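Local structure of flavodoxin (Methanosarcina acetivorans C2A, 5WID) at residues Leu8-Asn13 / Ser56-Lys61; Ala16-Ile21 / Val32-Phe37; Phe69-Leu74 / Ala101-Glu106. The protein binds flavin mononucleotide and probably serves as an electron carrier. One frame throughout, in Å; residues are numbered along the deposited sequence.

Contact 1. Residues Leu8-Asn13 / Ser56-Lys61; sequences LSTSGN and STFYYK. With FMN (flavin mononucleotide), chain D.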
loop_
_atom_site.group_PDB
_atom_site.type_symbol
_atom_site.label_atom_id
_atom_site.label_comp_id
_atom_site.label_asym_id
_atom_site.label_seq_id
_atom_site.Cartn_x
_atom_site.Cartn_y
_atom_site.Cartn_z
ATOM N N LEU A 8 -4.747 6.225 -1.858
ATOM C CA LEU A 8 -5.613 7.191 -2.522
ATOM C C LEU A 8 -6.883 6.460 -2.918
ATOM O O LEU A 8 -6.814 5.375 -3.506
ATOM C CB LEU A 8 -4.951 7.789 -3.770
ATOM C CG LEU A 8 -5.738 8.909 -4.468
ATOM C CD1 LEU A 8 -4.788 9.918 -5.137
ATOM C CD2 LEU A 8 -6.705 8.327 -5.513
ATOM N N SER A 9 -8.041 7.071 -2.650
ATOM C CA SER A 9 -9.303 6.436 -3.007
ATOM C C SER A 9 -10.310 7.506 -3.389
ATOM O O SER A 9 -10.425 8.508 -2.680
ATOM C CB SER A 9 -9.825 5.593 -1.830
ATOM O OG SER A 9 -10.977 4.853 -2.200
ATOM N N THR A 10 -11.041 7.287 -4.489
ATOM C CA THR A 10 -12.029 8.259 -4.962
ATOM C C THR A 10 -13.455 7.933 -4.538
ATOM O O THR A 10 -14.284 8.845 -4.426
ATOM C CB THR A 10 -11.993 8.382 -6.500
ATOM O OG1 THR A 10 -12.465 7.174 -7.112
ATOM C CG2 THR A 10 -10.566 8.679 -6.993
ATOM N N SER A 11 -13.769 6.664 -4.301
ATOM C CA SER A 11 -15.111 6.269 -3.910
ATOM C C SER A 11 -15.119 5.319 -2.724
ATOM O O SER A 11 -16.195 4.852 -2.339
ATOM C CB SER A 11 -15.856 5.619 -5.094
ATOM O OG SER A 11 -15.486 4.245 -5.292
ATOM N N GLY A 12 -13.956 4.997 -2.155
ATOM C CA GLY A 12 -13.880 4.171 -0.964
ATOM C C GLY A 12 -13.355 2.763 -1.169
ATOM O O GLY A 12 -13.090 2.073 -0.175
ATOM N N ASN A 13 -13.168 2.307 -2.406
ATOM C CA ASN A 13 -12.839 0.895 -2.598
ATOM C C ASN A 13 -11.400 0.595 -2.183
ATOM O O ASN A 13 -11.147 -0.356 -1.433
ATOM C CB ASN A 13 -13.095 0.493 -4.053
ATOM C CG ASN A 13 -14.584 0.501 -4.400
ATOM O OD1 ASN A 13 -15.451 0.323 -3.520
ATOM N ND2 ASN A 13 -14.891 0.718 -5.679
ATOM N N SER A 56 -6.464 3.592 -6.735
ATOM C CA SER A 56 -7.281 3.091 -7.822
ATOM C C SER A 56 -6.634 3.457 -9.158
ATOM O O SER A 56 -5.637 4.187 -9.217
ATOM C CB SER A 56 -8.711 3.633 -7.723
ATOM O OG SER A 56 -8.699 5.042 -7.516
ATOM N N THR A 57 -7.181 2.898 -10.237
ATOM C CA THR A 57 -6.695 3.138 -11.590
ATOM C C THR A 57 -7.680 4.071 -12.282
ATOM O O THR A 57 -8.868 3.753 -12.383
ATOM C CB THR A 57 -6.567 1.831 -12.380
ATOM O OG1 THR A 57 -5.646 0.935 -11.737
ATOM C CG2 THR A 57 -6.104 2.108 -13.819
ATOM N N PHE A 58 -7.199 5.226 -12.730
ATOM C CA PHE A 58 -7.981 6.138 -13.561
ATOM C C PHE A 58 -7.221 6.353 -14.856
ATOM O O PHE A 58 -6.062 6.777 -14.824
ATOM C CB PHE A 58 -8.206 7.489 -12.871
ATOM C CG PHE A 58 -9.457 7.561 -12.043
ATOM C CD1 PHE A 58 -9.732 6.607 -11.071
ATOM C CD2 PHE A 58 -10.349 8.603 -12.223
ATOM C CE1 PHE A 58 -10.891 6.697 -10.297
ATOM C CE2 PHE A 58 -11.502 8.702 -11.457
ATOM C CZ PHE A 58 -11.776 7.755 -10.492
ATOM N N TYR A 59 -7.873 6.078 -15.984
ATOM C CA TYR A 59 -7.266 6.229 -17.307
ATOM C C TYR A 59 -5.848 5.656 -17.320
ATOM O O TYR A 59 -4.874 6.323 -17.679
ATOM C CB TYR A 59 -7.303 7.694 -17.757
ATOM C CG TYR A 59 -8.720 8.184 -17.817
ATOM C CD1 TYR A 59 -9.589 7.697 -18.789
ATOM C CD2 TYR A 59 -9.220 9.073 -16.870
ATOM C CE1 TYR A 59 -10.911 8.101 -18.835
ATOM C CE2 TYR A 59 -10.553 9.492 -16.919
ATOM C CZ TYR A 59 -11.386 8.995 -17.899
ATOM O OH TYR A 59 -12.712 9.374 -17.967
ATOM N N TYR A 60 -5.764 4.377 -16.926
ATOM C CA TYR A 60 -4.611 3.488 -17.098
ATOM C C TYR A 60 -3.426 3.850 -16.213
ATOM O O TYR A 60 -2.327 3.331 -16.434
ATOM C CB TYR A 60 -4.183 3.425 -18.575
ATOM C CG TYR A 60 -5.407 3.421 -19.452
ATOM C CD1 TYR A 60 -6.285 2.349 -19.418
ATOM C CD2 TYR A 60 -5.734 4.521 -20.235
ATOM C CE1 TYR A 60 -7.435 2.351 -20.166
ATOM C CE2 TYR A 60 -6.888 4.537 -20.984
ATOM C CZ TYR A 60 -7.731 3.445 -20.947
ATOM O OH TYR A 60 -8.880 3.434 -21.688
ATOM N N LYS A 61 -3.625 4.695 -15.200
ATOM C CA LYS A 61 -2.545 5.204 -14.364
ATOM C C LYS A 61 -3.013 5.247 -12.915
ATOM O O LYS A 61 -4.209 5.200 -12.633
ATOM C CB LYS A 61 -2.124 6.624 -14.793
ATOM C CG LYS A 61 -1.448 6.722 -16.162
ATOM C CD LYS A 61 -0.287 5.737 -16.264
ATOM C CE LYS A 61 0.403 5.798 -17.626
ATOM N NZ LYS A 61 1.634 4.954 -17.649
HETATM N N1 FMN D . -10.426 1.294 -13.953
HETATM C C2 FMN D . -9.433 0.707 -14.699
HETATM O O2 FMN D . -9.107 -0.461 -14.468
HETATM N N3 FMN D . -8.802 1.421 -15.704
HETATM C C4 FMN D . -9.138 2.723 -15.965
HETATM O O4 FMN D . -8.538 3.326 -16.867
HETATM C C4A FMN D . -10.157 3.317 -15.214
HETATM N N5 FMN D . -10.543 4.619 -15.455
HETATM C C5A FMN D . -11.552 5.193 -14.707
HETATM C C6 FMN D . -11.928 6.507 -14.979
HETATM C C7 FMN D . -12.937 7.101 -14.237
HETATM C C7M FMN D . -13.323 8.524 -14.547
HETATM C C8 FMN D . -13.585 6.384 -13.233
HETATM C C8M FMN D . -14.684 7.019 -12.428
HETATM C C9 FMN D . -13.213 5.063 -12.961
HETATM C C9A FMN D . -12.196 4.473 -13.703
HETATM N N10 FMN D . -11.807 3.167 -13.447
HETATM C C10 FMN D . -10.802 2.593 -14.205
HETATM C "C1'" FMN D . -12.490 2.359 -12.392
HETATM C "C2'" FMN D . -11.970 2.607 -10.977
HETATM O "O2'" FMN D . -10.601 2.270 -10.831
HETATM C "C3'" FMN D . -12.806 1.725 -10.054
HETATM O "O3'" FMN D . -14.130 2.227 -10.023
HETATM C "C4'" FMN D . -12.253 1.603 -8.631
HETATM O "O4'" FMN D . -13.045 0.646 -7.954
HETATM C "C5'" FMN D . -12.253 2.924 -7.858
HETATM O "O5'" FMN D . -11.631 2.678 -6.608
HETATM P P FMN D . -11.543 3.840 -5.502
HETATM O O1P FMN D . -10.521 3.387 -4.488
HETATM O O2P FMN D . -11.078 5.111 -6.184
HETATM O O3P FMN D . -12.902 4.008 -4.884
#
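The phenyl ring of Phe58 lies against the dimethylbenzene end of the FMN isoalloxazine, with FMN C8 3.5 Å above the plane of the Phe58 ring and offset toward its rim. Thr10 approaches the same ring obliquely from the other segment, its OG1 3.5 Å from Phe58 CZ and its CG2 beside that atom. With an alanine in place of Phe58, the C7-C8 end of the flavin would probably keep only Tyr59 as aromatic neighbour from this segment, and Thr10 would lose its apolar contact across the segments. The 8-13 and 56-61 segments share no direct hydrogen bond; the phosphate joins them instead. FMN O2P is gripped by three donors: Thr10 N at 2.8 Å and a nearly straight 163°, Thr10 OG1 at 2.7 Å, and Ser56 OG, also at 2.7 Å. Thr10 OG1 sits between its backbone N and carbonyl carbon (chi1 68°), which lets one residue offer both amide and hydroxyl to the same oxygen. This is the phosphate loop of the flavodoxin fold, running from the end of strand 2-8 into helix 13-27, whose N-cap is Gly12. The helix start would be expected to add favourable polarity toward the phosphate. Ser11 OG reaches FMN O3P at 2.6 Å, and the amides of Ser11 and Asn13 bind that oxygen as well. Ser9 OG donates to O1P while accepting from Gly12 N in an ST motif, so this hydroxyl ties the ligand to the loop's own shape. Farther along the cofactor, Asn13 ND2 donates to the ribityl O4' at 2.9 Å. At the flavin end, a type I' turn from Phe58 to Lys61 presents Tyr60 N to FMN O4 at 3.0 Å, and the ring of Tyr59 turns one face to FMN C6.

Contact 2. Residues Ala16-Ile21 / Val32-Phe37; sequences AMAEAI and VQVISF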
loop_
_atom_site.group_PDB
_atom_site.type_symbol
_atom_site.label_atom_id
_atom_site.label_comp_id
_atom_site.label_asym_id
_atom_site.label_seq_id
_atom_site.Cartn_x
_atom_site.Cartn_y
_atom_site.Cartn_z
ATOM N N ALA A 16 -11.182 0.809 1.543
ATOM C CA ALA A 16 -11.627 -0.416 2.198
ATOM C C ALA A 16 -10.533 -1.477 2.173
ATOM O O ALA A 16 -10.325 -2.189 3.164
ATOM C CB ALA A 16 -12.900 -0.937 1.523
ATOM N N MET A 17 -9.829 -1.605 1.046
ATOM C CA MET A 17 -8.712 -2.545 0.969
ATOM C C MET A 17 -7.646 -2.197 1.994
ATOM O O MET A 17 -7.134 -3.072 2.700
ATOM C CB MET A 17 -8.096 -2.529 -0.434
ATOM C CG MET A 17 -9.036 -3.036 -1.511
ATOM S SD MET A 17 -8.261 -2.949 -3.141
ATOM C CE MET A 17 -6.958 -4.192 -3.015
ATOM N N ALA A 18 -7.302 -0.910 2.070
ATOM C CA ALA A 18 -6.239 -0.453 2.964
ATOM C C ALA A 18 -6.567 -0.764 4.413
ATOM O O ALA A 18 -5.695 -1.193 5.183
ATOM C CB ALA A 18 -6.022 1.053 2.780
ATOM N N GLU A 19 -7.818 -0.541 4.815
ATOM C CA GLU A 19 -8.188 -0.803 6.199
ATOM C C GLU A 19 -8.122 -2.282 6.524
ATOM O O GLU A 19 -7.738 -2.652 7.643
ATOM C CB GLU A 19 -9.578 -0.239 6.469
ATOM C CG GLU A 19 -9.504 1.276 6.424
ATOM C CD GLU A 19 -10.829 1.969 6.396
ATOM O OE1 GLU A 19 -11.864 1.296 6.230
ATOM O OE2 GLU A 19 -10.818 3.210 6.544
ATOM N N ALA A 20 -8.455 -3.140 5.558
ATOM C CA ALA A 20 -8.366 -4.579 5.795
ATOM C C ALA A 20 -6.912 -5.043 5.861
ATOM O O ALA A 20 -6.579 -5.925 6.663
ATOM C CB ALA A 20 -9.127 -5.350 4.716
ATOM N N ILE A 21 -6.037 -4.473 5.022
ATOM C CA ILE A 21 -4.605 -4.765 5.139
ATOM C C ILE A 21 -4.115 -4.391 6.532
ATOM O O ILE A 21 -3.406 -5.162 7.188
ATOM C CB ILE A 21 -3.800 -4.025 4.054
ATOM C CG1 ILE A 21 -4.117 -4.577 2.661
ATOM C CG2 ILE A 21 -2.300 -4.143 4.325
ATOM C CD1 ILE A 21 -3.599 -3.646 1.532
ATOM N N VAL A 32 0.625 -0.323 13.309
ATOM C CA VAL A 32 0.276 0.080 11.951
ATOM C C VAL A 32 -0.572 1.339 12.004
ATOM O O VAL A 32 -1.331 1.568 12.951
ATOM C CB VAL A 32 -0.453 -1.058 11.195
ATOM C CG1 VAL A 32 -1.758 -1.401 11.874
ATOM C CG2 VAL A 32 -0.694 -0.684 9.733
ATOM N N GLN A 33 -0.427 2.174 10.990
ATOM C CA GLN A 33 -1.405 3.222 10.762
ATOM C C GLN A 33 -1.845 3.160 9.311
ATOM O O GLN A 33 -1.031 2.941 8.410
ATOM C CB GLN A 33 -0.872 4.613 11.172
ATOM C CG GLN A 33 -0.265 5.502 10.125
ATOM C CD GLN A 33 0.436 6.698 10.769
ATOM O OE1 GLN A 33 1.637 6.654 11.047
ATOM N NE2 GLN A 33 -0.320 7.763 11.028
ATOM N N VAL A 34 -3.152 3.268 9.113
ATOM C CA VAL A 34 -3.769 3.273 7.795
ATOM C C VAL A 34 -4.177 4.710 7.541
ATOM O O VAL A 34 -4.942 5.286 8.329
ATOM C CB VAL A 34 -4.978 2.325 7.735
ATOM C CG1 VAL A 34 -5.657 2.408 6.367
ATOM C CG2 VAL A 34 -4.528 0.896 8.057
ATOM N N ILE A 35 -3.641 5.310 6.487
ATOM C CA ILE A 35 -3.740 6.760 6.357
ATOM C C ILE A 35 -3.781 7.148 4.887
ATOM O O ILE A 35 -3.070 6.588 4.046
ATOM C CB ILE A 35 -2.578 7.445 7.113
ATOM C CG1 ILE A 35 -2.750 8.962 7.133
ATOM C CG2 ILE A 35 -1.228 7.018 6.558
ATOM C CD1 ILE A 35 -1.881 9.629 8.189
ATOM N N SER A 36 -4.635 8.117 4.582
ATOM C CA SER A 36 -4.676 8.675 3.244
ATOM C C SER A 36 -3.358 9.377 2.912
ATOM O O SER A 36 -2.723 10.001 3.774
ATOM C CB SER A 36 -5.867 9.632 3.151
ATOM O OG SER A 36 -5.730 10.536 2.087
ATOM N N PHE A 37 -2.928 9.260 1.649
ATOM C CA PHE A 37 -1.685 9.900 1.215
ATOM C C PHE A 37 -1.658 11.386 1.551
ATOM O O PHE A 37 -0.587 11.955 1.789
ATOM C CB PHE A 37 -1.497 9.738 -0.302
ATOM C CG PHE A 37 -2.311 10.725 -1.100
ATOM C CD1 PHE A 37 -3.674 10.534 -1.263
ATOM C CD2 PHE A 37 -1.736 11.886 -1.601
ATOM C CE1 PHE A 37 -4.454 11.478 -1.939
ATOM C CE2 PHE A 37 -2.504 12.824 -2.279
ATOM C CZ PHE A 37 -3.867 12.610 -2.455
#
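Glu19 OE2 forms a salt bridge with Lys15, one turn back along the helix, while the aliphatic part of the Glu19 side chain bears on Val34, its CG 4.0 Å from Val34 CG1. The two side chains cross at about a right angle. This is the packing of helix 13-27 on strand 31-36, the second and third elements of a beta-alpha-beta crossover that starts with strand 2-8, as in the flavodoxin fold. Val34 carries the strand side of the contact. Its CG1 stands anti to the backbone N (chi1 177°), a rotation that brings this methyl between the two helix residues: it meets Ala18 CB at 3.9 Å as well as Glu19 CG. Both Val34 methyls also rest on the helix backbone, CG2 coming nearest at 3.7 Å from Ala18 O. No hydrogen bond passes between helix and strand here, and the contact is wholly van der Waals in character. The approach is close, with Glu19 CA only 6.2 Å from Val34 CA, and the short side chain of Ala18 is well suited to such proximity. Ala18 also packs on Tyr7 and Phe87, so its methyl looks into the layer between helix and sheet, whereas Glu19 lies at the exposed margin. The strand is itself held by backbone bonds to strand 2-8, and Ile35, next to Val34, directs its CB away from the helix. Within the helix, the turn that carries Ala18 and Glu19 is closed by the bond from Ile21 N to Met17 O, 2.9 Å long.

Contact 3. Residues Phe69-Leu74 / Ala101-Glu106; sequences FMDETL and AEKMRE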
loop_
_atom_site.group_PDB
_atom_site.type_symbol
_atom_site.label_atom_id
_atom_site.label_comp_id
_atom_site.label_asym_id
_atom_site.label_seq_id
_atom_site.Cartn_x
_atom_site.Cartn_y
_atom_site.Cartn_z
ATOM N N PHE A 69 2.933 12.040 -4.864
ATOM C CA PHE A 69 3.291 11.542 -3.539
ATOM C C PHE A 69 4.447 10.552 -3.611
ATOM O O PHE A 69 5.390 10.620 -2.815
ATOM C CB PHE A 69 2.085 10.877 -2.871
ATOM C CG PHE A 69 2.451 10.115 -1.628
ATOM C CD1 PHE A 69 2.610 10.783 -0.423
ATOM C CD2 PHE A 69 2.686 8.750 -1.672
ATOM C CE1 PHE A 69 2.974 10.093 0.727
ATOM C CE2 PHE A 69 3.045 8.058 -0.528
ATOM C CZ PHE A 69 3.185 8.744 0.677
ATOM N N MET A 70 4.385 9.614 -4.565
ATOM C CA MET A 70 5.437 8.609 -4.695
ATOM C C MET A 70 6.743 9.215 -5.190
ATOM O O MET A 70 7.822 8.900 -4.667
ATOM C CB MET A 70 4.980 7.505 -5.641
ATOM C CG MET A 70 3.803 6.717 -5.067
ATOM S SD MET A 70 3.619 5.154 -5.915
ATOM C CE MET A 70 5.026 4.223 -5.254
ATOM N N ASP A 71 6.670 10.074 -6.213
ATOM C CA ASP A 71 7.885 10.593 -6.835
ATOM C C ASP A 71 8.593 11.606 -5.949
ATOM O O ASP A 71 9.810 11.784 -6.063
ATOM C CB ASP A 71 7.553 11.247 -8.175
ATOM C CG ASP A 71 7.193 10.240 -9.245
ATOM O OD1 ASP A 71 7.456 9.034 -9.067
ATOM O OD2 ASP A 71 6.636 10.664 -10.272
ATOM N N GLU A 72 7.846 12.311 -5.103
ATOM C CA GLU A 72 8.415 13.344 -4.250
ATOM C C GLU A 72 8.545 12.867 -2.809
ATOM O O GLU A 72 9.661 12.707 -2.304
ATOM C CB GLU A 72 7.561 14.615 -4.347
ATOM C CG GLU A 72 7.579 15.212 -5.745
ATOM C CD GLU A 72 6.591 16.341 -5.923
ATOM O OE1 GLU A 72 6.109 16.886 -4.908
ATOM O OE2 GLU A 72 6.294 16.678 -7.089
ATOM N N THR A 73 7.421 12.583 -2.153
ATOM C CA THR A 73 7.446 12.318 -0.716
ATOM C C THR A 73 8.048 10.954 -0.398
ATOM O O THR A 73 8.893 10.839 0.495
ATOM C CB THR A 73 6.037 12.428 -0.135
ATOM O OG1 THR A 73 5.497 13.712 -0.465
ATOM C CG2 THR A 73 6.074 12.299 1.378
ATOM N N LEU A 74 7.593 9.897 -1.078
ATOM C CA LEU A 74 8.117 8.567 -0.764
ATOM C C LEU A 74 9.609 8.470 -1.073
ATOM O O LEU A 74 10.381 7.905 -0.286
ATOM C CB LEU A 74 7.334 7.491 -1.523
ATOM C CG LEU A 74 7.711 6.041 -1.191
ATOM C CD1 LEU A 74 7.507 5.750 0.310
ATOM C CD2 LEU A 74 6.902 5.048 -2.043
ATOM N N ALA A 101 4.109 -0.788 -7.723
ATOM C CA ALA A 101 5.153 -1.763 -7.419
ATOM C C ALA A 101 6.434 -1.469 -8.188
ATOM O O ALA A 101 7.534 -1.547 -7.629
ATOM C CB ALA A 101 4.660 -3.173 -7.740
ATOM N N GLU A 102 6.314 -1.147 -9.482
ATOM C CA GLU A 102 7.500 -0.854 -10.280
ATOM C C GLU A 102 8.240 0.366 -9.741
ATOM O O GLU A 102 9.473 0.362 -9.648
ATOM C CB GLU A 102 7.104 -0.660 -11.747
ATOM C CG GLU A 102 6.899 -1.974 -12.482
ATOM C CD GLU A 102 6.114 -1.833 -13.780
ATOM O OE1 GLU A 102 6.056 -0.712 -14.331
ATOM O OE2 GLU A 102 5.563 -2.855 -14.250
ATOM N N LYS A 103 7.501 1.418 -9.370
ATOM C CA LYS A 103 8.123 2.593 -8.767
ATOM C C LYS A 103 8.858 2.235 -7.487
ATOM O O LYS A 103 9.985 2.689 -7.265
ATOM C CB LYS A 103 7.066 3.645 -8.457
ATOM C CG LYS A 103 6.936 4.749 -9.459
ATOM C CD LYS A 103 6.072 5.866 -8.877
ATOM C CE LYS A 103 5.384 6.619 -9.992
ATOM N NZ LYS A 103 6.393 7.215 -10.879
ATOM N N MET A 104 8.228 1.425 -6.625
ATOM C CA MET A 104 8.875 1.034 -5.375
ATOM C C MET A 104 10.177 0.286 -5.631
ATOM O O MET A 104 11.181 0.526 -4.949
ATOM C CB MET A 104 7.934 0.172 -4.541
ATOM C CG MET A 104 6.737 0.932 -4.021
ATOM S SD MET A 104 5.682 -0.212 -3.105
ATOM C CE MET A 104 5.133 0.852 -1.794
ATOM N N ARG A 105 10.176 -0.641 -6.593
ATOM C CA ARG A 105 11.396 -1.382 -6.897
ATOM C C ARG A 105 12.491 -0.450 -7.405
ATOM O O ARG A 105 13.661 -0.591 -7.030
ATOM C CB ARG A 105 11.098 -2.493 -7.913
ATOM C CG ARG A 105 10.261 -3.623 -7.342
ATOM C CD ARG A 105 10.166 -4.822 -8.280
ATOM N NE ARG A 105 9.142 -5.760 -7.826
ATOM C CZ ARG A 105 7.925 -5.843 -8.360
ATOM N NH1 ARG A 105 7.598 -5.063 -9.381
ATOM N NH2 ARG A 105 7.044 -6.716 -7.892
ATOM N N GLU A 106 12.124 0.522 -8.244
ATOM C CA GLU A 106 13.096 1.479 -8.764
ATOM C C GLU A 106 13.724 2.298 -7.646
ATOM O O GLU A 106 14.867 2.754 -7.776
ATOM C CB GLU A 106 12.426 2.410 -9.774
ATOM C CG GLU A 106 12.381 1.876 -11.192
ATOM C CD GLU A 106 11.398 2.639 -12.068
ATOM O OE1 GLU A 106 11.292 2.308 -13.269
ATOM O OE2 GLU A 106 10.731 3.567 -11.556
HETATM O O HOH W 1 6.560 9.869 -12.840
#
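Met70 fills the tight side of this contact, its CE lying 3.8 Å from Lys103 CB and 3.9 Å from Met104 CG. The two methionines meet at about a right angle, and both are buried. Nearer the backbone, Met70 CB packs against Lys103 CD at 3.8 Å, so the methylene chain of the lysine closes over the methionine before its charged end turns outward. Met70 is bent at its last torsion (chi3 73°), which folds the methyl back toward the facing helix. The two helices, 64-76 and 96-106, run side by side in the same general direction with 31° between the segment axes, as neighbouring helices of the flavodoxin alpha/beta sandwich. The inner side of the pair faces the sheet: Leu74 touches Ile51, and Met104 touches Val53 and Val111. With the axes 10.9 Å apart, long side chains span the distance between the helices. The outer, solvent side is looser and polar. There Lys103 NZ makes a 2.8 Å salt bridge to the exposed Asp71 at OD1, using the syn lone pair of that oxygen. The bend at the end of the lysine (chi4 -61°) swings the ammonium across to the carboxylate. A water donates to Asp71 OD2 at 2.7 Å and accepts only a weak bond from Lys103 NZ.

In the fold
The three contacts sample one flavodoxin alpha/beta sandwich. Contact 1 joins the loop after strand 2-8 to the end of strand 50-58; contact 2 falls between these segments in the sequence, and contact 3 follows both. Contacts 1 and 2, with centres about 15 Å apart, reach the same sheet; contacts 2 and 3, about 18 Å apart between centres, lie on opposite sides of the chain's centre. The centres of contacts 1 and 3 are about 17 Å apart. Phe37 of contact 2 touches both other contacts, which do not meet each other: its CE1 is 3.6 Å from Leu8 CD1, and its backbone O 4.1 Å from Phe69 CD1. Helix 13-27 begins at the FMN phosphate and packs on strand 31-36.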